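Local coordinates for lipolytic enzyme, G-D-S-L family (Bacteroides thetaiotaomicron, PDB 7BR2), which metabolises the drug diltiazem as a gut bacterial serine esterase of the SGNH (GDSL) hydrolase superfamily, at residues A[367-372]-A[384-389]; A[72-77]-A[372-377]; A[216-221]-A[292-297]; A[41-46]-A[222-227]. All coordinates share one frame; numbering follows the deposited sequence.

Contact 1. Residues A[367-372]-A[384-389]; sequences REYAWC and FANDRK
Asn386 and Tyr369 bring their side chains together from opposite directions, and ND2 of Asn386 gives a hydrogen bond to OH of Tyr369 over 3.1 Å. The bond is nearly straight, with an N-H...O angle of 164°, and the phenol oxygen sits close to the plane of the amide that donates to it. The amide and the tyrosine ring are turned 32° against each other. OD1 of Asn386 lies at the ring's edge, near its plane, 3.9 Å from CE1 of Tyr369. Tyr369 reaches out from helix 344-377 because its CG stands anti to the backbone N (chi1 162°), carrying the ring away from the helix and toward the turn that leads into helix 388-397.

Phe384 comes in at about a right angle to the tyrosine. Its ring offers an edge, with CD1 3.8 Å from OH of Tyr369, so the hydroxyl lies near the plane of the phenyl group and not over its face. At the far end of the turn, Asp387 is the N-cap of helix 388-397 and binds the backbone N of Ala390. Gln373 NE2 adds a weak hydrogen bond to the same tyrosine oxygen, and Arg420 of helix 417-437 packs against both Tyr369 and Asn386. Between the two segments themselves, then, helix and turn are joined by one neutral hydrogen bond and an aromatic edge.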
# COMPACT_ATOMS: atom_id res chain seq x y z
N ARG A 367 -5.87 8.89 -12.89
CA ARG A 367 -5.66 9.96 -11.90
C ARG A 367 -5.20 11.26 -12.58
O ARG A 367 -5.56 12.37 -12.14
CB ARG A 367 -4.62 9.55 -10.85
CG ARG A 367 -5.00 8.36 -9.95
CD ARG A 367 -6.47 8.34 -9.64
NE ARG A 367 -6.84 9.40 -8.72
CZ ARG A 367 -8.07 9.88 -8.60
NH1 ARG A 367 -8.33 10.85 -7.73
NH2 ARG A 367 -9.04 9.39 -9.37
N GLU A 368 -4.38 11.15 -13.63
CA GLU A 368 -4.00 12.33 -14.41
C GLU A 368 -5.23 12.95 -15.07
O GLU A 368 -5.41 14.18 -15.09
CB GLU A 368 -2.96 11.95 -15.47
CG GLU A 368 -1.63 11.43 -14.91
CD GLU A 368 -0.74 12.54 -14.37
OE1 GLU A 368 -0.91 13.70 -14.79
OE2 GLU A 368 0.12 12.27 -13.51
N TYR A 369 -6.12 12.10 -15.59
CA TYR A 369 -7.35 12.64 -16.15
C TYR A 369 -8.16 13.37 -15.08
O TYR A 369 -8.67 14.47 -15.32
CB TYR A 369 -8.15 11.52 -16.82
CG TYR A 369 -9.61 11.84 -17.06
CD1 TYR A 369 -10.02 12.60 -18.16
CD2 TYR A 369 -10.59 11.35 -16.20
CE1 TYR A 369 -11.37 12.88 -18.39
CE2 TYR A 369 -11.94 11.62 -16.41
CZ TYR A 369 -12.32 12.38 -17.51
OH TYR A 369 -13.67 12.63 -17.71
N ALA A 370 -8.24 12.79 -13.88
CA ALA A 370 -8.96 13.43 -12.78
C ALA A 370 -8.36 14.79 -12.42
O ALA A 370 -9.09 15.72 -12.07
CB ALA A 370 -9.00 12.52 -11.55
N TRP A 371 -7.03 14.90 -12.45
CA TRP A 371 -6.46 16.23 -12.24
C TRP A 371 -6.94 17.19 -13.32
O TRP A 371 -7.31 18.33 -13.03
CB TRP A 371 -4.93 16.23 -12.21
CG TRP A 371 -4.47 17.66 -11.94
CD1 TRP A 371 -4.27 18.23 -10.72
CD2 TRP A 371 -4.26 18.70 -12.91
NE1 TRP A 371 -3.91 19.55 -10.87
CE2 TRP A 371 -3.90 19.86 -12.20
CE3 TRP A 371 -4.32 18.76 -14.31
CZ2 TRP A 371 -3.62 21.07 -12.84
CZ3 TRP A 371 -4.04 19.97 -14.94
CH2 TRP A 371 -3.69 21.10 -14.20
N CYS A 372 -6.93 16.75 -14.58
CA CYS A 372 -7.43 17.65 -15.61
C CYS A 372 -8.84 18.12 -15.28
O CYS A 372 -9.16 19.32 -15.38
CB CYS A 372 -7.39 16.97 -16.99
SG CYS A 372 -5.69 16.79 -17.59
N PHE A 384 -16.26 17.54 -16.58
CA PHE A 384 -16.80 16.41 -17.34
C PHE A 384 -17.45 16.85 -18.66
O PHE A 384 -18.21 16.08 -19.26
CB PHE A 384 -17.81 15.60 -16.51
CG PHE A 384 -17.22 14.95 -15.28
CD1 PHE A 384 -15.93 14.42 -15.31
CD2 PHE A 384 -17.93 14.92 -14.09
CE1 PHE A 384 -15.38 13.81 -14.17
CE2 PHE A 384 -17.38 14.31 -12.94
CZ PHE A 384 -16.11 13.77 -12.98
N ALA A 385 -17.15 18.06 -19.13
CA ALA A 385 -17.68 18.50 -20.42
C ALA A 385 -17.18 17.61 -21.55
O ALA A 385 -17.98 17.09 -22.34
CB ALA A 385 -17.30 19.97 -20.68
N ASN A 386 -15.86 17.39 -21.61
CA ASN A 386 -15.23 16.47 -22.55
C ASN A 386 -15.70 16.72 -23.98
O ASN A 386 -16.05 15.80 -24.72
CB ASN A 386 -15.48 15.01 -22.12
CG ASN A 386 -14.73 14.64 -20.85
OD1 ASN A 386 -13.65 15.15 -20.59
ND2 ASN A 386 -15.31 13.79 -20.05
N ASP A 387 -15.69 18.00 -24.37
CA ASP A 387 -16.25 18.43 -25.64
C ASP A 387 -15.37 19.51 -26.26
O ASP A 387 -14.28 19.81 -25.77
CB ASP A 387 -17.68 18.95 -25.44
CG ASP A 387 -17.75 20.09 -24.41
OD1 ASP A 387 -16.70 20.61 -23.97
OD2 ASP A 387 -18.87 20.50 -24.08
N ARG A 388 -15.89 20.14 -27.32
CA ARG A 388 -15.12 21.14 -28.06
C ARG A 388 -14.86 22.38 -27.21
O ARG A 388 -13.79 22.98 -27.31
CB ARG A 388 -15.84 21.53 -29.36
CG ARG A 388 -15.24 22.74 -30.08
CD ARG A 388 -13.80 22.50 -30.57
NE ARG A 388 -13.65 21.16 -31.14
CZ ARG A 388 -12.50 20.61 -31.51
NH1 ARG A 388 -11.36 21.27 -31.41
NH2 ARG A 388 -12.50 19.38 -32.00
N LYS A 389 -15.83 22.79 -26.39
CA LYS A 389 -15.54 23.94 -25.53
C LYS A 389 -14.47 23.60 -24.49
O LYS A 389 -13.67 24.47 -24.11
CB LYS A 389 -16.82 24.45 -24.86
CG LYS A 389 -16.57 25.77 -24.12
CD LYS A 389 -17.81 26.26 -23.37
CE LYS A 389 -17.64 27.68 -22.85
NZ LYS A 389 -18.84 28.52 -23.23

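Contact 2. Residues A[72-77]-A[372-377]; sequences DGDIFS and CQFGFF
OD2 of Asp74 is gripped by two arginines, Arg70 of its own helix and Arg367 of helix 344-377, while CB of the same aspartate touches the ring of Phe374. Both arginines lie outside the two segments, and their salt bridges to this buried oxygen would be expected to favour the charged form of the aspartate. What faces Phe374 is the aliphatic part: CB of Asp74 lies 3.4 Å from CE2 of Phe374. CG stands farther back, and the carboxylate plane is 44° from that of the ring. With CG anti to the backbone N (chi1 -177°), the aspartate turns its carboxylate away from the ring, and OD2 meets the two guanidinium groups.

The contact joins the end of helix 64-75, within the GDSL-family part of the chain, to the end of the long helix 344-377. Both ends depart from the regular alpha-helix by a wider pi-type turn; in the second, Phe377 N binds Cys372 O at 3.0 Å.

The end of the phenylalanine ring pushes at the backbone of helix 64-75, CZ of Phe374 lying 3.6 Å from C of Gly73. A CB on residue 73 would fall 2.9 Å from that same CZ, a clash, so the absence of a side chain lets the ring come this near. Replacing the phenylalanine by an alanine would probably open a gap against Gly73 and take the apolar neighbour from CB of Asp74. Leu383 and the side chain of Arg70 also touch the Phe374 side chain.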
# COMPACT_ATOMS: atom_id res chain seq x y z
N ASP A 72 -18.19 14.44 -4.94
CA ASP A 72 -19.30 13.90 -5.74
C ASP A 72 -18.80 13.21 -7.01
O ASP A 72 -19.19 12.07 -7.31
CB ASP A 72 -20.30 15.00 -6.13
CG ASP A 72 -21.24 15.40 -5.01
OD1 ASP A 72 -21.69 14.52 -4.26
OD2 ASP A 72 -21.55 16.60 -4.91
N GLY A 73 -17.95 13.89 -7.78
CA GLY A 73 -17.54 13.43 -9.11
C GLY A 73 -16.39 12.45 -9.13
O GLY A 73 -16.14 11.82 -10.17
N ASP A 74 -15.62 12.35 -8.06
CA ASP A 74 -14.41 11.55 -8.09
C ASP A 74 -14.34 10.50 -6.99
O ASP A 74 -13.69 9.47 -7.19
CB ASP A 74 -13.19 12.48 -8.00
CG ASP A 74 -11.89 11.74 -8.10
OD1 ASP A 74 -11.75 10.95 -9.06
OD2 ASP A 74 -10.97 11.99 -7.27
N ILE A 75 -15.04 10.68 -5.87
CA ILE A 75 -14.95 9.79 -4.73
C ILE A 75 -16.25 9.01 -4.54
O ILE A 75 -16.28 7.78 -4.62
CB ILE A 75 -14.56 10.56 -3.45
CG1 ILE A 75 -13.20 11.23 -3.64
CG2 ILE A 75 -14.52 9.64 -2.26
CD1 ILE A 75 -12.07 10.27 -3.94
N PHE A 76 -17.35 9.71 -4.23
CA PHE A 76 -18.64 9.06 -4.08
C PHE A 76 -19.09 8.40 -5.38
O PHE A 76 -19.90 7.48 -5.37
CB PHE A 76 -19.69 10.07 -3.60
CG PHE A 76 -19.38 10.69 -2.26
CD1 PHE A 76 -18.45 10.09 -1.41
CD2 PHE A 76 -20.00 11.86 -1.85
CE1 PHE A 76 -18.16 10.65 -0.18
CE2 PHE A 76 -19.72 12.43 -0.62
CZ PHE A 76 -18.80 11.82 0.22
N SER A 77 -18.61 8.92 -6.52
CA SER A 77 -18.92 8.35 -7.81
C SER A 77 -18.42 6.93 -7.93
O SER A 77 -18.92 6.17 -8.76
CB SER A 77 -18.30 9.20 -8.92
OG SER A 77 -16.89 9.30 -8.75
N CYS A 372 -6.93 16.75 -14.58
CA CYS A 372 -7.43 17.65 -15.61
C CYS A 372 -8.84 18.12 -15.28
O CYS A 372 -9.16 19.32 -15.38
CB CYS A 372 -7.39 16.97 -16.99
SG CYS A 372 -5.69 16.79 -17.59
N GLN A 373 -9.66 17.21 -14.75
CA GLN A 373 -11.06 17.56 -14.54
C GLN A 373 -11.24 18.49 -13.35
O GLN A 373 -11.91 19.52 -13.46
CB GLN A 373 -11.91 16.29 -14.38
CG GLN A 373 -12.19 15.58 -15.72
CD GLN A 373 -12.97 16.44 -16.72
OE1 GLN A 373 -13.47 17.51 -16.39
NE2 GLN A 373 -13.10 15.95 -17.96
N PHE A 374 -10.68 18.13 -12.19
CA PHE A 374 -10.95 18.92 -10.99
C PHE A 374 -9.90 20.01 -10.72
O PHE A 374 -10.23 21.04 -10.12
CB PHE A 374 -11.06 17.99 -9.78
CG PHE A 374 -12.18 17.01 -9.91
CD1 PHE A 374 -13.48 17.38 -9.60
CD2 PHE A 374 -11.95 15.73 -10.38
CE1 PHE A 374 -14.52 16.47 -9.74
CE2 PHE A 374 -12.98 14.81 -10.52
CZ PHE A 374 -14.27 15.19 -10.21
N GLY A 375 -8.67 19.83 -11.18
CA GLY A 375 -7.65 20.84 -11.04
C GLY A 375 -7.65 21.90 -12.12
O GLY A 375 -6.94 22.90 -11.97
N PHE A 376 -8.42 21.73 -13.20
CA PHE A 376 -8.52 22.78 -14.21
C PHE A 376 -9.95 23.01 -14.69
O PHE A 376 -10.46 24.14 -14.61
CB PHE A 376 -7.61 22.51 -15.40
CG PHE A 376 -7.78 23.48 -16.52
CD1 PHE A 376 -7.27 24.77 -16.41
CD2 PHE A 376 -8.45 23.13 -17.68
CE1 PHE A 376 -7.43 25.69 -17.43
CE2 PHE A 376 -8.60 24.03 -18.71
CZ PHE A 376 -8.09 25.32 -18.59
N PHE A 377 -10.62 21.97 -15.20
CA PHE A 377 -11.88 22.19 -15.91
C PHE A 377 -13.02 22.61 -14.99
O PHE A 377 -13.88 23.39 -15.41
CB PHE A 377 -12.28 20.93 -16.70
CG PHE A 377 -11.52 20.77 -17.96
CD1 PHE A 377 -11.61 21.73 -18.96
CD2 PHE A 377 -10.70 19.67 -18.17
CE1 PHE A 377 -10.88 21.61 -20.13
CE2 PHE A 377 -9.97 19.54 -19.35
CZ PHE A 377 -10.07 20.51 -20.33

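Contact 3. Residues A[216-221]-A[292-297]; sequences MAYLFL and KEVPFM
Val294 lies over one face of the Tyr218 ring. Its CG2 makes a CH-pi contact, 4.0 Å from the ring centroid and only 14° off the normal, while CB of Val294 packs 3.9 Å from CE2 of Tyr218 nearer the rim. The two side chains run past each other in opposite directions. Tyr218 projects from helix 210-223 with CG roughly anti to the backbone N (chi1 157°), carrying the ring toward residues 294-296.

Phe296 approaches as a second apolar neighbour: CD1 of Tyr218 stands near the plane of the phenylalanine ring, at its edge, 3.7 Å from CD1 of Phe296. Pro295 crosses at about a right angle, with its CD 3.9 Å from OH of Tyr218. This proline is the centre of an inverse gamma turn, closed by a weak bond of 2.7 Å from Phe296 N to Val294 O, and it occupies the N-cap position of helix 296-300. The turn sets the three consecutive residues around a single tyrosine.

The phenol's polar end goes to Glu299, which hydrogen-bonds OH. A leucine in place of Tyr218 would probably lose the flat face under Val294 and leave the Glu299 carboxylate without this partner. Chemically the tyrosine works in two ways, its ring joining the helix to the loop by dispersion and CH-pi contact and its hydroxyl tying it to the short helix beyond.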
# COMPACT_ATOMS: atom_id res chain seq x y z
N MET A 216 3.94 2.04 4.89
CA MET A 216 2.58 2.52 5.08
C MET A 216 1.57 1.38 4.92
O MET A 216 0.61 1.26 5.69
CB MET A 216 2.27 3.65 4.10
CG MET A 216 2.98 4.93 4.44
SD MET A 216 2.92 6.17 3.11
CE MET A 216 1.24 6.79 3.32
N ALA A 217 1.78 0.54 3.90
CA ALA A 217 0.92 -0.61 3.71
C ALA A 217 1.01 -1.54 4.90
O ALA A 217 -0.01 -2.02 5.40
CB ALA A 217 1.29 -1.34 2.41
N TYR A 218 2.24 -1.79 5.37
CA TYR A 218 2.47 -2.62 6.54
C TYR A 218 1.68 -2.11 7.73
O TYR A 218 0.97 -2.86 8.40
CB TYR A 218 3.97 -2.63 6.86
CG TYR A 218 4.29 -2.98 8.29
CD1 TYR A 218 4.25 -4.30 8.73
CD2 TYR A 218 4.57 -1.98 9.22
CE1 TYR A 218 4.52 -4.61 10.04
CE2 TYR A 218 4.82 -2.29 10.53
CZ TYR A 218 4.80 -3.61 10.94
OH TYR A 218 5.06 -3.91 12.26
N LEU A 219 1.76 -0.80 7.98
CA LEU A 219 1.08 -0.22 9.13
C LEU A 219 -0.43 -0.31 9.00
O LEU A 219 -1.13 -0.59 9.98
CB LEU A 219 1.53 1.23 9.33
CG LEU A 219 2.97 1.36 9.80
CD1 LEU A 219 3.47 2.80 9.68
CD2 LEU A 219 3.09 0.84 11.25
N PHE A 220 -0.96 -0.07 7.79
CA PHE A 220 -2.41 -0.17 7.62
C PHE A 220 -2.88 -1.60 7.78
O PHE A 220 -3.93 -1.86 8.37
CB PHE A 220 -2.83 0.40 6.26
CG PHE A 220 -4.31 0.56 6.09
CD1 PHE A 220 -4.93 1.76 6.40
CD2 PHE A 220 -5.08 -0.48 5.62
CE1 PHE A 220 -6.31 1.90 6.25
CE2 PHE A 220 -6.45 -0.34 5.46
CZ PHE A 220 -7.07 0.85 5.78
N LEU A 221 -2.09 -2.56 7.30
CA LEU A 221 -2.44 -3.96 7.49
C LEU A 221 -2.37 -4.35 8.96
O LEU A 221 -3.18 -5.15 9.44
CB LEU A 221 -1.51 -4.84 6.66
CG LEU A 221 -1.69 -4.65 5.15
CD1 LEU A 221 -0.58 -5.33 4.39
CD2 LEU A 221 -3.07 -5.16 4.74
N LYS A 292 14.10 -4.19 5.92
CA LYS A 292 15.15 -3.65 6.79
C LYS A 292 14.67 -2.49 7.66
O LYS A 292 15.46 -1.95 8.45
CB LYS A 292 16.36 -3.21 5.96
CG LYS A 292 17.14 -4.39 5.40
CD LYS A 292 17.26 -4.29 3.91
CE LYS A 292 18.55 -3.61 3.51
NZ LYS A 292 18.72 -3.59 2.03
N GLU A 293 13.38 -2.14 7.60
CA GLU A 293 12.85 -0.97 8.28
C GLU A 293 11.80 -1.32 9.31
O GLU A 293 11.65 -0.59 10.29
CB GLU A 293 12.25 0.02 7.27
CG GLU A 293 13.23 0.44 6.20
CD GLU A 293 12.58 1.19 5.06
OE1 GLU A 293 11.35 1.07 4.87
OE2 GLU A 293 13.32 1.90 4.34
N VAL A 294 11.06 -2.39 9.09
CA VAL A 294 10.05 -2.88 10.02
C VAL A 294 10.12 -4.39 10.03
O VAL A 294 10.67 -5.01 9.11
CB VAL A 294 8.62 -2.40 9.64
CG1 VAL A 294 8.50 -0.88 9.76
CG2 VAL A 294 8.25 -2.85 8.22
N PRO A 295 9.60 -5.04 11.09
CA PRO A 295 9.62 -6.51 11.11
C PRO A 295 8.58 -7.09 10.15
O PRO A 295 7.67 -7.79 10.59
CB PRO A 295 9.30 -6.86 12.57
CG PRO A 295 8.99 -5.58 13.26
CD PRO A 295 8.89 -4.49 12.26
N PHE A 296 8.68 -6.76 8.86
CA PHE A 296 7.61 -7.15 7.94
C PHE A 296 7.62 -8.66 7.70
O PHE A 296 6.57 -9.30 7.67
CB PHE A 296 7.70 -6.41 6.60
CG PHE A 296 6.60 -6.80 5.66
CD1 PHE A 296 5.31 -6.30 5.83
CD2 PHE A 296 6.81 -7.71 4.64
CE1 PHE A 296 4.27 -6.68 5.00
CE2 PHE A 296 5.77 -8.09 3.78
CZ PHE A 296 4.51 -7.58 3.97
N MET A 297 8.81 -9.23 7.47
CA MET A 297 8.92 -10.67 7.25
C MET A 297 8.39 -11.45 8.44
O MET A 297 7.66 -12.43 8.27
CB MET A 297 10.37 -11.02 6.96
CG MET A 297 10.87 -10.41 5.67
SD MET A 297 9.80 -10.81 4.28
CE MET A 297 10.30 -12.51 3.99

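Contact 4. Residues A[41-46]-A[222-227]; sequences LYYMTR and KAQGFA
Phe226 sits among groups turned in three different ways. Tyr42, with CG opposite its backbone N (chi1 -178°), swings its ring out over one face of Phe226, its CE2 3.6 Å from CD2 of Phe226; the planes are 33° apart and the centroids 5.1 Å apart. The opposite face has the backbone O of Gln224 above its centre. Tyr43 stands almost perpendicular, in an offset edge-to-face pair with planes at 81°: the edge of Phe226 points at the tyrosine's face, and CE2 of Phe226 lies 3.4 Å from OH of Tyr43.

This aromatic cluster packs helix 35-46 against the end of helix 210-223, which a Schellman motif terminates. Gly225 is the C-prime residue, with positive phi, and the motif pairs Phe226 N with Leu221 O and Gly225 N with Lys222 O, swinging Phe226 back toward the tyrosines.

Both hydroxyls are engaged. Tyr43 OH donates to OE1 of Gln224 from above the carbonyl plane, well off the lone pairs; the 2.5 Å between them is unusually short and the exact length doubtful. Phe16 N also hydrogen-bonds this hydroxyl. Tyr42 OH gives its proton to a water 2.8 Å away, which in turn donates to the backbone O of Phe226 at 2.6 Å.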
# COMPACT_ATOMS: atom_id res chain seq x y z
N LEU A 41 -2.32 -5.78 -2.94
CA LEU A 41 -1.47 -6.95 -3.18
C LEU A 41 -1.53 -7.93 -2.01
O LEU A 41 -1.56 -9.16 -2.20
CB LEU A 41 -0.04 -6.49 -3.43
CG LEU A 41 1.01 -7.56 -3.74
CD1 LEU A 41 0.58 -8.35 -4.96
CD2 LEU A 41 2.39 -6.92 -3.97
N TYR A 42 -1.52 -7.40 -0.79
CA TYR A 42 -1.70 -8.27 0.36
C TYR A 42 -3.01 -9.04 0.28
O TYR A 42 -3.05 -10.26 0.45
CB TYR A 42 -1.64 -7.47 1.66
CG TYR A 42 -1.78 -8.34 2.88
CD1 TYR A 42 -0.67 -8.94 3.46
CD2 TYR A 42 -3.03 -8.57 3.47
CE1 TYR A 42 -0.79 -9.73 4.59
CE2 TYR A 42 -3.16 -9.36 4.59
CZ TYR A 42 -2.03 -9.94 5.15
OH TYR A 42 -2.14 -10.73 6.26
N TYR A 43 -4.12 -8.33 0.02
CA TYR A 43 -5.40 -9.04 -0.03
C TYR A 43 -5.46 -10.03 -1.19
O TYR A 43 -6.10 -11.08 -1.08
CB TYR A 43 -6.56 -8.06 -0.14
CG TYR A 43 -6.97 -7.45 1.17
CD1 TYR A 43 -6.28 -6.38 1.72
CD2 TYR A 43 -8.05 -7.96 1.89
CE1 TYR A 43 -6.66 -5.82 2.93
CE2 TYR A 43 -8.43 -7.42 3.09
CZ TYR A 43 -7.74 -6.36 3.62
OH TYR A 43 -8.14 -5.82 4.82
N MET A 44 -4.74 -9.75 -2.29
CA MET A 44 -4.80 -10.63 -3.45
C MET A 44 -4.05 -11.92 -3.19
O MET A 44 -4.43 -12.98 -3.72
CB MET A 44 -4.19 -9.96 -4.69
CG MET A 44 -4.84 -8.67 -5.21
SD MET A 44 -3.69 -7.77 -6.29
CE MET A 44 -4.82 -6.66 -7.16
N THR A 45 -2.97 -11.87 -2.41
CA THR A 45 -2.19 -13.08 -2.19
C THR A 45 -2.56 -13.83 -0.92
O THR A 45 -2.47 -15.06 -0.90
CB THR A 45 -0.70 -12.74 -2.20
OG1 THR A 45 -0.46 -11.69 -1.25
CG2 THR A 45 -0.31 -12.26 -3.57
N ARG A 46 -2.91 -13.12 0.16
CA ARG A 46 -3.30 -13.74 1.42
C ARG A 46 -4.75 -14.24 1.43
O ARG A 46 -5.07 -15.23 2.10
CB ARG A 46 -3.06 -12.76 2.57
CG ARG A 46 -3.04 -13.41 3.96
CD ARG A 46 -1.88 -14.38 4.13
NE ARG A 46 -0.69 -13.80 3.55
CZ ARG A 46 0.21 -13.11 4.24
NH1 ARG A 46 0.02 -12.89 5.53
NH2 ARG A 46 1.27 -12.59 3.62
N LYS A 222 -1.41 -3.78 9.70
CA LYS A 222 -1.35 -4.05 11.13
C LYS A 222 -2.56 -3.44 11.84
O LYS A 222 -3.13 -4.07 12.74
CB LYS A 222 -0.01 -3.55 11.71
CG LYS A 222 0.11 -3.60 13.25
CD LYS A 222 1.58 -3.57 13.73
CE LYS A 222 1.91 -2.19 14.24
NZ LYS A 222 3.31 -2.04 14.72
N ALA A 223 -2.99 -2.26 11.42
CA ALA A 223 -4.22 -1.68 11.95
C ALA A 223 -5.45 -2.51 11.60
O ALA A 223 -6.48 -2.37 12.26
CB ALA A 223 -4.39 -0.25 11.44
N GLN A 224 -5.37 -3.34 10.57
CA GLN A 224 -6.47 -4.25 10.27
C GLN A 224 -6.31 -5.62 10.93
O GLN A 224 -7.07 -6.55 10.63
CB GLN A 224 -6.62 -4.41 8.75
CG GLN A 224 -7.05 -3.12 8.04
CD GLN A 224 -7.49 -3.36 6.59
OE1 GLN A 224 -6.75 -3.96 5.81
NE2 GLN A 224 -8.67 -2.88 6.22
N GLY A 225 -5.33 -5.76 11.83
CA GLY A 225 -5.23 -6.96 12.63
C GLY A 225 -4.51 -8.13 11.98
O GLY A 225 -4.77 -9.28 12.36
N PHE A 226 -3.64 -7.88 11.00
CA PHE A 226 -2.92 -8.94 10.31
C PHE A 226 -1.50 -9.15 10.83
O PHE A 226 -0.83 -10.09 10.39
CB PHE A 226 -2.85 -8.64 8.80
CG PHE A 226 -4.20 -8.51 8.15
CD1 PHE A 226 -5.19 -9.46 8.39
CD2 PHE A 226 -4.48 -7.44 7.32
CE1 PHE A 226 -6.44 -9.34 7.80
CE2 PHE A 226 -5.73 -7.31 6.73
CZ PHE A 226 -6.71 -8.25 6.97
N ALA A 227 -1.01 -8.28 11.71
CA ALA A 227 0.35 -8.43 12.23
C ALA A 227 0.42 -9.63 13.17
O ALA A 227 -0.37 -9.75 14.11
CB ALA A 227 0.78 -7.16 12.96
O HOH W 1 -0.17 -11.36 8.21

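Overall arrangement
The contacts fall into two pairs. Contacts 1 and 2 share Cys372 on helix 344-377, with centres about 9 Å apart; Phe384 N probably bonds Gln373 OE1 at 2.8 Å, and Phe384 CZ packs 3.4 Å from Gly73 O. Contacts 3 and 4 both use helix 210-223, their centres about 10 Å apart, and Leu221 connects them, its CD1 3.6 Å from CG of Tyr42. Centres of contacts 1 and 2 lie about 30 to 37 Å from those of contacts 3 and 4, and nearest atoms never come within about 14 Å. None of the segments includes Ser28, Asp204 or His207, probably the catalytic triad of this SGNH hydrolase; the contacts join helices and loops in other parts of the chain.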